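PDB 2P1G: putative xylanase from Bacteroides fragilis, which is of unknown function but may hydrolyse glycosyl bonds, and belongs to an N-acetylmuramoyl-L-alanine amidase-like family. Local coordinates for residues N12-V17 with I194-K199; D94-A99 with I177-T182; D107-Y112 with L169-N174; L205-S208 with K213-V216. All blocks are in the same frame, centred on the assembly; numbering follows the deposited sequence.

How the contacts relate
Contact 2 sits deepest, its centre about 5 Å from the centre of the chain, where helix 92-101 meets the large antiparallel sheet through hydrocarbon alone. Contacts 1 and 4, centres about 9 Å apart, work on the far end of that same sheet: contact 1 lays helix 10-14 on strand 189-198, and contact 4 pairs the next two strands by backbone hydrogen bonds. Ile194 N and Leu205 O, 2.7 Å apart, join them. Contact 3 lies nearer the surface and is the aromatic one, a loop tryptophan stacked on a tyrosine with a water at the rim. Tyr197 of contact 1 reaches that loop, its OH bonding to Ile172 O.

Contact 1: residues N12-V17 with I194-K199; sequences NGLGFV and IAIYIK
Gly13 on helix 10-14 and Ile194 on strand 189-198 are the closest pair of backbones, their CA atoms 7.5 Å apart, and from there the chains separate: residues 14-17 fold into a type I beta turn, closed by Val17 N to Leu14 O, while the strand runs on to Ile198. Two touches hold the segments together. At the first, Ile194 CD1 comes to 4.2 Å from Gly13 CA; with no side chain on the glycine, the isoleucine tip rests directly on the helix backbone. Its CG1 branch stands opposite the carbonyl carbon (chi1 -60°), which carries CD1 out to the helix. The second touch lies one residue on along the helix and two along the strand: Leu14 and Ile196 reach for one another tip to tip, Leu14 CD2 to Ile196 CD1 at 4.0 Å. Here the isoleucine is stretched out, with CG1 turned away from its own N (chi1 -178°) and CD1 at the far end.

Both isoleucines also touch Leu10, one helical turn back, and Val216 of strand 213-216 lies against Leu14 and Ile196. Asn12, by contrast, turns from the strand and bonds through ND2 to Gln59 OE1. Across the contact itself only methyl groups and the glycine CA meet, so between these two segments cohesion comes from dispersion and the exclusion of water, without a directed bond.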
loop_
_atom_site.group_PDB
_atom_site.type_symbol
_atom_site.label_atom_id
_atom_site.label_comp_id
_atom_site.label_asym_id
_atom_site.label_seq_id
_atom_site.Cartn_x
_atom_site.Cartn_y
_atom_site.Cartn_z
ATOM N N ASN A 12 -8.567 -12.480 -6.152
ATOM C CA ASN A 12 -7.267 -12.329 -6.797
ATOM C C ASN A 12 -6.102 -12.380 -5.815
ATOM O O ASN A 12 -5.080 -13.048 -6.071
ATOM C CB ASN A 12 -7.232 -11.077 -7.674
ATOM C CG ASN A 12 -7.957 -11.283 -8.986
ATOM O OD1 ASN A 12 -7.535 -12.085 -9.821
ATOM N ND2 ASN A 12 -9.046 -10.575 -9.171
ATOM N N GLY A 13 -6.273 -11.718 -4.672
ATOM C CA GLY A 13 -5.264 -11.719 -3.617
ATOM C C GLY A 13 -4.952 -13.123 -3.118
ATOM O O GLY A 13 -3.789 -13.475 -2.906
ATOM N N LEU A 14 -6.000 -13.934 -2.945
ATOM C CA LEU A 14 -5.826 -15.257 -2.358
ATOM C C LEU A 14 -5.004 -16.175 -3.246
ATOM O O LEU A 14 -4.355 -17.095 -2.756
ATOM C CB LEU A 14 -7.168 -15.876 -1.970
ATOM C CG LEU A 14 -7.795 -15.339 -0.681
ATOM C CD1 LEU A 14 -9.248 -15.802 -0.578
ATOM C CD2 LEU A 14 -6.987 -15.749 0.574
ATOM N N GLY A 15 -5.012 -15.902 -4.549
ATOM C CA GLY A 15 -4.194 -16.658 -5.498
ATOM C C GLY A 15 -2.697 -16.502 -5.276
ATOM O O GLY A 15 -1.885 -17.272 -5.815
ATOM N N PHE A 16 -2.321 -15.520 -4.456
ATOM C CA PHE A 16 -0.919 -15.262 -4.168
ATOM C C PHE A 16 -0.439 -15.945 -2.896
ATOM O O PHE A 16 0.733 -15.818 -2.538
ATOM C CB PHE A 16 -0.679 -13.761 -4.009
ATOM C CG PHE A 16 -0.601 -13.027 -5.301
ATOM C CD1 PHE A 16 0.629 -12.804 -5.913
ATOM C CD2 PHE A 16 -1.753 -12.531 -5.897
ATOM C CE1 PHE A 16 0.708 -12.120 -7.120
ATOM C CE2 PHE A 16 -1.674 -11.825 -7.124
ATOM C CZ PHE A 16 -0.453 -11.616 -7.711
ATOM N N VAL A 17 -1.326 -16.641 -2.200
ATOM C CA VAL A 17 -0.925 -17.219 -0.907
ATOM C C VAL A 17 0.306 -18.126 -1.108
ATOM O O VAL A 17 0.328 -18.963 -2.011
ATOM C CB VAL A 17 -2.117 -17.911 -0.182
ATOM C CG1 VAL A 17 -1.653 -18.795 0.996
ATOM C CG2 VAL A 17 -3.097 -16.855 0.333
ATOM N N ILE A 194 -4.824 -6.859 2.568
ATOM C CA ILE A 194 -6.221 -6.962 2.160
ATOM C C ILE A 194 -7.026 -7.577 3.315
ATOM O O ILE A 194 -6.606 -8.601 3.904
ATOM C CB ILE A 194 -6.344 -7.839 0.883
ATOM C CG1 ILE A 194 -5.542 -7.220 -0.269
ATOM C CG2 ILE A 194 -7.835 -8.011 0.496
ATOM C CD1 ILE A 194 -5.306 -8.186 -1.428
ATOM N N ALA A 195 -8.176 -6.973 3.617
ATOM C CA ALA A 195 -9.051 -7.463 4.691
ATOM C C ALA A 195 -9.650 -8.814 4.328
ATOM O O ALA A 195 -10.078 -9.036 3.190
ATOM C CB ALA A 195 -10.157 -6.466 4.972
ATOM N N ILE A 196 -9.679 -9.701 5.311
ATOM C CA ILE A 196 -10.303 -11.010 5.136
ATOM C C ILE A 196 -10.819 -11.445 6.484
ATOM O O ILE A 196 -10.083 -11.405 7.472
ATOM C CB ILE A 196 -9.369 -12.077 4.484
ATOM C CG1 ILE A 196 -10.134 -13.410 4.299
ATOM C CG2 ILE A 196 -8.081 -12.311 5.280
ATOM C CD1 ILE A 196 -9.358 -14.449 3.521
ATOM N N TYR A 197 -12.099 -11.808 6.525
ATOM C CA TYR A 197 -12.709 -12.304 7.740
ATOM C C TYR A 197 -12.551 -13.820 7.793
ATOM O O TYR A 197 -12.895 -14.518 6.827
ATOM C CB TYR A 197 -14.184 -11.898 7.803
ATOM C CG TYR A 197 -14.397 -10.457 8.202
ATOM C CD1 TYR A 197 -14.552 -10.100 9.550
ATOM C CD2 TYR A 197 -14.404 -9.453 7.246
ATOM C CE1 TYR A 197 -14.752 -8.754 9.927
ATOM C CE2 TYR A 197 -14.589 -8.130 7.604
ATOM C CZ TYR A 197 -14.737 -7.783 8.927
ATOM O OH TYR A 197 -14.932 -6.466 9.249
ATOM N N ILE A 198 -11.980 -14.291 8.895
ATOM C CA ILE A 198 -11.655 -15.703 9.134
ATOM C C ILE A 198 -12.161 -15.981 10.542
ATOM O O ILE A 198 -11.779 -15.277 11.469
ATOM C CB ILE A 198 -10.096 -15.975 9.146
ATOM C CG1 ILE A 198 -9.432 -15.620 7.803
ATOM C CG2 ILE A 198 -9.781 -17.450 9.512
ATOM C CD1 ILE A 198 -10.004 -16.379 6.593
ATOM N N LYS A 199 -13.023 -16.991 10.697
ATOM C CA LYS A 199 -13.594 -17.326 12.020
ATOM C C LYS A 199 -14.252 -16.118 12.706
ATOM O O LYS A 199 -14.204 -15.973 13.932
ATOM C CB LYS A 199 -12.519 -17.940 12.935
ATOM C CG LYS A 199 -11.959 -19.281 12.464
ATOM C CD LYS A 199 -10.667 -19.651 13.258
ATOM C CE LYS A 199 -10.944 -20.121 14.676
ATOM N NZ LYS A 199 -9.696 -20.187 15.531
#

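Contact 2: residues D94-A99 with I177-T182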
loop_
_atom_site.group_PDB
_atom_site.type_symbol
_atom_site.label_atom_id
_atom_site.label_comp_id
_atom_site.label_asym_id
_atom_site.label_seq_id
_atom_site.Cartn_x
_atom_site.Cartn_y
_atom_site.Cartn_z
ATOM N N ASP A 94 0.688 8.896 -0.937
ATOM C CA ASP A 94 0.701 9.401 -2.293
ATOM C C ASP A 94 0.034 8.372 -3.242
ATOM O O ASP A 94 -0.769 8.733 -4.111
ATOM C CB ASP A 94 2.163 9.593 -2.670
ATOM C CG ASP A 94 2.368 10.576 -3.790
ATOM O OD1 ASP A 94 1.412 11.246 -4.259
ATOM O OD2 ASP A 94 3.544 10.677 -4.210
ATOM N N TRP A 95 0.400 7.107 -3.054
ATOM C CA TRP A 95 -0.179 5.972 -3.767
ATOM C C TRP A 95 -1.703 5.958 -3.605
ATOM O O TRP A 95 -2.461 5.800 -4.587
ATOM C CB TRP A 95 0.437 4.692 -3.229
ATOM C CG TRP A 95 0.100 3.415 -3.942
ATOM C CD1 TRP A 95 0.832 2.807 -4.908
ATOM C CD2 TRP A 95 -1.039 2.573 -3.705
ATOM N NE1 TRP A 95 0.214 1.641 -5.317
ATOM C CE2 TRP A 95 -0.932 1.470 -4.581
ATOM C CE3 TRP A 95 -2.134 2.639 -2.829
ATOM C CZ2 TRP A 95 -1.884 0.443 -4.617
ATOM C CZ3 TRP A 95 -3.076 1.624 -2.864
ATOM C CH2 TRP A 95 -2.946 0.536 -3.745
ATOM N N ILE A 96 -2.143 6.096 -2.364
ATOM C CA ILE A 96 -3.596 6.156 -2.092
ATOM C C ILE A 96 -4.241 7.367 -2.803
ATOM O O ILE A 96 -5.266 7.225 -3.466
ATOM C CB ILE A 96 -3.892 6.198 -0.575
ATOM C CG1 ILE A 96 -3.519 4.877 0.077
ATOM C CG2 ILE A 96 -5.372 6.526 -0.336
ATOM C CD1 ILE A 96 -3.451 4.929 1.599
ATOM N N ASN A 97 -3.632 8.545 -2.688
ATOM C CA ASN A 97 -4.170 9.749 -3.345
ATOM C C ASN A 97 -4.306 9.535 -4.860
ATOM O O ASN A 97 -5.290 9.950 -5.462
ATOM C CB ASN A 97 -3.258 10.949 -3.088
ATOM C CG ASN A 97 -3.813 12.229 -3.659
ATOM O OD1 ASN A 97 -4.907 12.680 -3.277
ATOM N ND2 ASN A 97 -3.080 12.818 -4.600
ATOM N N ASN A 98 -3.303 8.887 -5.458
ATOM C CA ASN A 98 -3.287 8.643 -6.901
ATOM C C ASN A 98 -4.486 7.800 -7.308
ATOM O O ASN A 98 -5.177 8.100 -8.290
ATOM C CB ASN A 98 -1.978 7.948 -7.318
ATOM C CG ASN A 98 -1.940 7.603 -8.818
ATOM O OD1 ASN A 98 -1.901 8.501 -9.658
ATOM N ND2 ASN A 98 -1.920 6.310 -9.141
ATOM N N ALA A 99 -4.743 6.757 -6.529
ATOM C CA ALA A 99 -5.760 5.784 -6.874
ATOM C C ALA A 99 -7.137 6.378 -6.585
ATOM O O ALA A 99 -8.058 6.165 -7.361
ATOM C CB ALA A 99 -5.545 4.498 -6.076
ATOM N N ILE A 177 -8.761 -2.771 0.994
ATOM C CA ILE A 177 -7.336 -2.603 1.225
ATOM C C ILE A 177 -7.188 -1.911 2.563
ATOM O O ILE A 177 -7.886 -0.913 2.847
ATOM C CB ILE A 177 -6.699 -1.775 0.078
ATOM C CG1 ILE A 177 -6.733 -2.603 -1.216
ATOM C CG2 ILE A 177 -5.270 -1.361 0.433
ATOM C CD1 ILE A 177 -6.542 -1.785 -2.469
ATOM N N ILE A 178 -6.282 -2.425 3.388
ATOM C CA ILE A 178 -6.065 -1.873 4.717
ATOM C C ILE A 178 -4.657 -1.329 4.746
ATOM O O ILE A 178 -3.697 -2.084 4.528
ATOM C CB ILE A 178 -6.147 -2.965 5.819
ATOM C CG1 ILE A 178 -7.510 -3.678 5.809
ATOM C CG2 ILE A 178 -5.850 -2.362 7.221
ATOM C CD1 ILE A 178 -8.705 -2.763 6.019
ATOM N N ALA A 179 -4.532 -0.036 5.003
ATOM C CA ALA A 179 -3.200 0.565 5.246
ATOM C C ALA A 179 -3.000 0.806 6.737
ATOM O O ALA A 179 -3.817 1.468 7.391
ATOM C CB ALA A 179 -3.041 1.887 4.472
ATOM N N LEU A 180 -1.902 0.282 7.272
ATOM C CA LEU A 180 -1.608 0.393 8.699
ATOM C C LEU A 180 -0.802 1.674 8.905
ATOM O O LEU A 180 0.336 1.793 8.403
ATOM C CB LEU A 180 -0.776 -0.798 9.152
ATOM C CG LEU A 180 -1.382 -2.203 9.076
ATOM C CD1 LEU A 180 -0.635 -3.117 10.020
ATOM C CD2 LEU A 180 -2.830 -2.229 9.406
ATOM N N THR A 181 -1.390 2.605 9.640
ATOM C CA THR A 181 -0.828 3.935 9.858
ATOM C C THR A 181 0.173 3.866 10.995
ATOM O O THR A 181 0.052 3.023 11.886
ATOM C CB THR A 181 -1.919 5.022 10.147
ATOM O OG1 THR A 181 -2.715 4.640 11.271
ATOM C CG2 THR A 181 -2.838 5.191 8.945
ATOM N N THR A 182 1.155 4.765 10.944
ATOM C CA THR A 182 2.287 4.731 11.864
ATOM C C THR A 182 2.643 6.149 12.307
ATOM O O THR A 182 2.343 7.122 11.601
ATOM C CB THR A 182 3.540 4.032 11.220
ATOM O OG1 THR A 182 4.623 3.999 12.164
ATOM C CG2 THR A 182 4.035 4.771 9.937
#
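Helix 92-101 passes over strand 177-182 with Ile96 and Ala179 nearest, their CA atoms 9.2 Å apart, so the two backbones stand off from each other and side chains bridge the distance. Two pairs do so. Ile96 drives its CD1 methyl down onto Ala179 CB at 4.2 Å, the long side chain on the helix meeting the short one on the strand. Its CD1 is stretched away from the CA (chi2 166°), which gives it the reach. Beside it, Trp95 offers the outer corner of its six-membered ring: CH2 lies 4.5 Å from Ile177 CD1, and that methyl meets the indole at its edge, near the ring plane, rather than over a face. The indole is swung to the side away from its own backbone N (chi1 -173°), which carries the benzo end to the strand.

The pyrrole end of the same ring is held elsewhere, with NE1 bonded to Glu48 OE2, so one end of the indole is pinned by a polar bond while the other packs against aliphatic carbon. Met192 of the adjoining strand 189-198 touches Trp95, Ile177 and Ala179 and joins the two pairs into one apolar layer. Helix 92-101 thus packs on one face of the antiparallel sheet, while Ile178 and Leu180 meet helix 221-226 on the other; helices packed on such a sheet are consistent with the papain-like fold of the peptidase CA clan.

Contact 3: residues D107-Y112 with L169-N174; sequences DVTAAY and LPWIKN
Trp171 lays its indole flat against Tyr112, the two planes only 8° apart in an offset stack, with the phenol ring centroid 4.3 Å from that of the five-membered ring. The side chains run past each other in opposite directions, so each also covers the other's stem: Tyr112 CB sits 3.8 Å from the centroid of the Trp171 six-membered ring, almost on its normal, and Trp171 CB lies 3.7 Å from the Tyr112 ring centroid, over the face. Both are CH-pi contacts. Trp171 CG is wedged between its own N and carbonyl carbon (chi1 54°), which folds the indole back toward helix 108-112.

The helix also meets the benzo rim. Thr109 CG2 lies at the edge of the indole, near its plane, 3.8 Å from Trp171 CH2, and Val108 CG1 comes in obliquely, 3.7 Å from Trp171 CE3. At the outer margin a water lies 3.1 Å from Tyr112 OH and donates to Trp171 O at 3.2 Å; Arg238 NH2 also hydrogen-bonds to that carbonyl. Asp107 caps the helix, OD1 accepting from Ala110 N, while OD2 forms a salt bridge with Arg235. The indole is thus held between the Tyr112 ring on one face and Leu169 CB and Ile172 CG1 of its own loop on the other: stacking and dispersion fix the loop to the helix, and the water and arginine satisfy the tryptophan carbonyl.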
loop_
_atom_site.group_PDB
_atom_site.type_symbol
_atom_site.label_atom_id
_atom_site.label_comp_id
_atom_site.label_asym_id
_atom_site.label_seq_id
_atom_site.Cartn_x
_atom_site.Cartn_y
_atom_site.Cartn_z
ATOM N N ASP A 107 -12.190 6.007 -0.578
ATOM C CA ASP A 107 -11.612 6.161 0.766
ATOM C C ASP A 107 -12.745 5.947 1.768
ATOM O O ASP A 107 -13.524 6.873 2.100
ATOM C CB ASP A 107 -10.942 7.542 0.890
ATOM C CG ASP A 107 -10.176 7.710 2.173
ATOM O OD1 ASP A 107 -10.493 6.984 3.138
ATOM O OD2 ASP A 107 -9.215 8.549 2.216
ATOM N N VAL A 108 -12.834 4.712 2.251
ATOM C CA VAL A 108 -13.914 4.303 3.150
ATOM C C VAL A 108 -13.756 4.972 4.527
ATOM O O VAL A 108 -14.712 5.514 5.082
ATOM C CB VAL A 108 -13.952 2.768 3.319
ATOM C CG1 VAL A 108 -15.042 2.395 4.314
ATOM C CG2 VAL A 108 -14.207 2.072 1.947
ATOM N N THR A 109 -12.552 4.962 5.074
ATOM C CA THR A 109 -12.341 5.687 6.339
ATOM C C THR A 109 -12.708 7.186 6.241
ATOM O O THR A 109 -13.137 7.781 7.219
ATOM C CB THR A 109 -10.933 5.467 6.950
ATOM O OG1 THR A 109 -9.992 5.071 5.934
ATOM C CG2 THR A 109 -10.983 4.380 8.012
ATOM N N ALA A 110 -12.532 7.795 5.070
ATOM C CA ALA A 110 -12.961 9.190 4.873
ATOM C C ALA A 110 -14.468 9.352 5.016
ATOM O O ALA A 110 -14.937 10.398 5.476
ATOM C CB ALA A 110 -12.509 9.710 3.521
ATOM N N ALA A 111 -15.212 8.320 4.635
ATOM C CA ALA A 111 -16.677 8.351 4.691
ATOM C C ALA A 111 -17.220 8.081 6.099
ATOM O O ALA A 111 -18.312 8.546 6.453
ATOM C CB ALA A 111 -17.248 7.349 3.711
ATOM N N TYR A 112 -16.473 7.333 6.897
ATOM C CA TYR A 112 -16.987 6.824 8.174
ATOM C C TYR A 112 -16.345 7.404 9.431
ATOM O O TYR A 112 -17.010 7.595 10.454
ATOM C CB TYR A 112 -16.845 5.305 8.224
ATOM C CG TYR A 112 -17.890 4.561 7.449
ATOM C CD1 TYR A 112 -19.055 4.070 8.082
ATOM C CD2 TYR A 112 -17.733 4.338 6.099
ATOM C CE1 TYR A 112 -20.027 3.364 7.355
ATOM C CE2 TYR A 112 -18.692 3.632 5.375
ATOM C CZ TYR A 112 -19.827 3.153 6.008
ATOM O OH TYR A 112 -20.748 2.468 5.257
ATOM N N LEU A 169 -15.489 -4.384 11.935
ATOM C CA LEU A 169 -16.645 -3.504 11.975
ATOM C C LEU A 169 -17.511 -3.770 10.757
ATOM O O LEU A 169 -17.022 -4.228 9.722
ATOM C CB LEU A 169 -16.217 -2.022 11.984
ATOM C CG LEU A 169 -15.428 -1.472 13.176
ATOM C CD1 LEU A 169 -14.809 -0.127 12.824
ATOM C CD2 LEU A 169 -16.314 -1.359 14.409
ATOM N N PRO A 170 -18.809 -3.431 10.850
ATOM C CA PRO A 170 -19.737 -3.736 9.760
ATOM C C PRO A 170 -19.327 -3.049 8.451
ATOM O O PRO A 170 -19.638 -3.547 7.367
ATOM C CB PRO A 170 -21.063 -3.148 10.257
ATOM C CG PRO A 170 -20.908 -3.013 11.723
ATOM C CD PRO A 170 -19.465 -2.742 11.974
ATOM N N TRP A 171 -18.618 -1.932 8.556
ATOM C CA TRP A 171 -18.249 -1.161 7.370
ATOM C C TRP A 171 -16.891 -1.484 6.762
ATOM O O TRP A 171 -16.501 -0.895 5.749
ATOM C CB TRP A 171 -18.395 0.333 7.641
ATOM C CG TRP A 171 -17.676 0.888 8.842
ATOM C CD1 TRP A 171 -18.204 1.093 10.094
ATOM C CD2 TRP A 171 -16.348 1.443 8.875
ATOM N NE1 TRP A 171 -17.274 1.691 10.910
ATOM C CE2 TRP A 171 -16.132 1.931 10.187
ATOM C CE3 TRP A 171 -15.318 1.580 7.918
ATOM C CZ2 TRP A 171 -14.918 2.509 10.584
ATOM C CZ3 TRP A 171 -14.093 2.159 8.319
ATOM C CH2 TRP A 171 -13.915 2.622 9.636
ATOM N N ILE A 172 -16.188 -2.448 7.350
ATOM C CA ILE A 172 -14.965 -2.960 6.775
ATOM C C ILE A 172 -15.306 -4.342 6.249
ATOM O O ILE A 172 -15.774 -5.206 6.992
ATOM C CB ILE A 172 -13.822 -3.049 7.815
ATOM C CG1 ILE A 172 -13.544 -1.657 8.408
ATOM C CG2 ILE A 172 -12.559 -3.680 7.193
ATOM C CD1 ILE A 172 -12.628 -1.678 9.639
ATOM N N LYS A 173 -15.070 -4.528 4.961
ATOM C CA LYS A 173 -15.533 -5.710 4.248
ATOM C C LYS A 173 -14.378 -6.511 3.686
ATOM O O LYS A 173 -13.322 -5.955 3.357
ATOM C CB LYS A 173 -16.451 -5.266 3.100
ATOM C CG LYS A 173 -17.708 -4.517 3.586
ATOM C CD LYS A 173 -18.582 -4.062 2.409
ATOM C CE LYS A 173 -19.753 -3.204 2.874
ATOM N NZ LYS A 173 -20.634 -2.841 1.700
ATOM N N ASN A 174 -14.592 -7.814 3.517
ATOM C CA ASN A 174 -13.681 -8.646 2.730
ATOM C C ASN A 174 -13.212 -7.937 1.459
ATOM O O ASN A 174 -14.029 -7.444 0.707
ATOM C CB ASN A 174 -14.396 -9.928 2.273
ATOM C CG ASN A 174 -14.333 -11.047 3.306
ATOM O OD1 ASN A 174 -13.579 -10.983 4.257
ATOM N ND2 ASN A 174 -15.121 -12.100 3.092
HETATM O O HOH W 1 -19.044 0.126 4.148
#

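Contact 4: residues L205-S208 with K213-V216; sequences LHAS and KVVV
His206 and Val215 form the central hydrogen-bonded pair, exchanging two nearly straight bonds: His206 N to Val215 O at 3.0 Å and Val215 N to His206 O at 2.9 Å. The next pair toward the turn is less regular. Ser208 N reaches Lys213 O at 3.1 Å, from well above the carbonyl plane, and the return bond, Lys213 N to Ser208 O, is weak, with only 123° at the hydrogen. Each central carbonyl takes a second, softer contact, since Val214 CA lies 3.3 Å from His206 O and Leu205 CA 3.4 Å from Val215 O, both CA-H...O.

Strands 201-208 and 213-216 make an antiparallel beta hairpin at the edge of the large sheet, segments 205-208 and 213-216 running 148° apart; Ser208 OG bonds to Glu211 N within the connecting turn. Leu205 with Val216 and Ala207 with Val214 are the non-hydrogen-bonded pairs, and their side chains share one face. There Leu205, its CG opposite the backbone N (chi1 168°), brings CD1 to 3.8 Å from Val214 CG1 and also touches Val216 CG2, while Val214 CG2 lies against Ala207 CB. Phe46 of helix 43-54 covers Leu205, Ala207 and Val214. Over the other face His206 and Val215 lie side by side, pointing the same way, with His206 CE1 at 3.7 Å from Val215 CG2. The histidine's ND1 bonds back to Leu204 O, and its ring meets that of His191 at nearly a right angle.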
loop_
_atom_site.group_PDB
_atom_site.type_symbol
_atom_site.label_atom_id
_atom_site.label_comp_id
_atom_site.label_asym_id
_atom_site.label_seq_id
_atom_site.Cartn_x
_atom_site.Cartn_y
_atom_site.Cartn_z
ATOM N N LEU A 205 -4.678 -10.309 4.831
ATOM C CA LEU A 205 -3.972 -11.035 3.811
ATOM C C LEU A 205 -2.863 -10.094 3.317
ATOM O O LEU A 205 -3.155 -9.001 2.841
ATOM C CB LEU A 205 -4.952 -11.395 2.675
ATOM C CG LEU A 205 -4.355 -11.932 1.360
ATOM C CD1 LEU A 205 -3.573 -13.258 1.534
ATOM C CD2 LEU A 205 -5.460 -12.069 0.310
ATOM N N HIS A 206 -1.599 -10.498 3.450
ATOM C CA HIS A 206 -0.514 -9.561 3.229
ATOM C C HIS A 206 0.790 -10.268 2.914
ATOM O O HIS A 206 0.942 -11.459 3.210
ATOM C CB HIS A 206 -0.362 -8.634 4.452
ATOM C CG HIS A 206 0.175 -9.310 5.686
ATOM N ND1 HIS A 206 -0.474 -10.352 6.319
ATOM C CD2 HIS A 206 1.284 -9.064 6.420
ATOM C CE1 HIS A 206 0.219 -10.723 7.382
ATOM N NE2 HIS A 206 1.286 -9.950 7.470
ATOM N N ALA A 207 1.712 -9.545 2.278
ATOM C CA ALA A 207 3.037 -10.076 2.056
ATOM C C ALA A 207 3.848 -9.751 3.293
ATOM O O ALA A 207 4.066 -8.588 3.603
ATOM C CB ALA A 207 3.666 -9.479 0.806
ATOM N N SER A 208 4.273 -10.803 3.989
ATOM C CA SER A 208 4.933 -10.710 5.293
ATOM C C SER A 208 6.438 -10.976 5.166
ATOM O O SER A 208 6.833 -12.042 4.708
ATOM C CB SER A 208 4.318 -11.764 6.235
ATOM O OG SER A 208 5.020 -11.845 7.472
ATOM N N LYS A 213 6.619 -14.718 3.085
ATOM C CA LYS A 213 5.699 -15.025 1.998
ATOM C C LYS A 213 4.346 -14.358 2.222
ATOM O O LYS A 213 4.085 -13.825 3.310
ATOM C CB LYS A 213 5.496 -16.541 1.867
ATOM C CG LYS A 213 4.809 -17.168 3.083
ATOM C CD LYS A 213 5.074 -18.676 3.124
ATOM C CE LYS A 213 4.336 -19.337 4.281
ATOM N NZ LYS A 213 4.609 -20.822 4.333
ATOM N N VAL A 214 3.500 -14.404 1.192
ATOM C CA VAL A 214 2.102 -13.924 1.292
ATOM C C VAL A 214 1.319 -14.900 2.160
ATOM O O VAL A 214 1.318 -16.102 1.891
ATOM C CB VAL A 214 1.408 -13.813 -0.085
ATOM C CG1 VAL A 214 -0.093 -13.429 0.071
ATOM C CG2 VAL A 214 2.124 -12.788 -0.961
ATOM N N VAL A 215 0.664 -14.377 3.202
ATOM C CA VAL A 215 -0.114 -15.212 4.136
ATOM C C VAL A 215 -1.423 -14.544 4.544
ATOM O O VAL A 215 -1.557 -13.323 4.492
ATOM C CB VAL A 215 0.683 -15.482 5.457
ATOM C CG1 VAL A 215 1.993 -16.202 5.165
ATOM C CG2 VAL A 215 0.937 -14.176 6.215
ATOM N N VAL A 216 -2.390 -15.362 4.958
ATOM C CA VAL A 216 -3.505 -14.856 5.751
ATOM C C VAL A 216 -2.957 -14.847 7.187
ATOM O O VAL A 216 -2.605 -15.913 7.741
ATOM C CB VAL A 216 -4.737 -15.763 5.608
ATOM C CG1 VAL A 216 -5.884 -15.303 6.520
ATOM C CG2 VAL A 216 -5.210 -15.793 4.147
#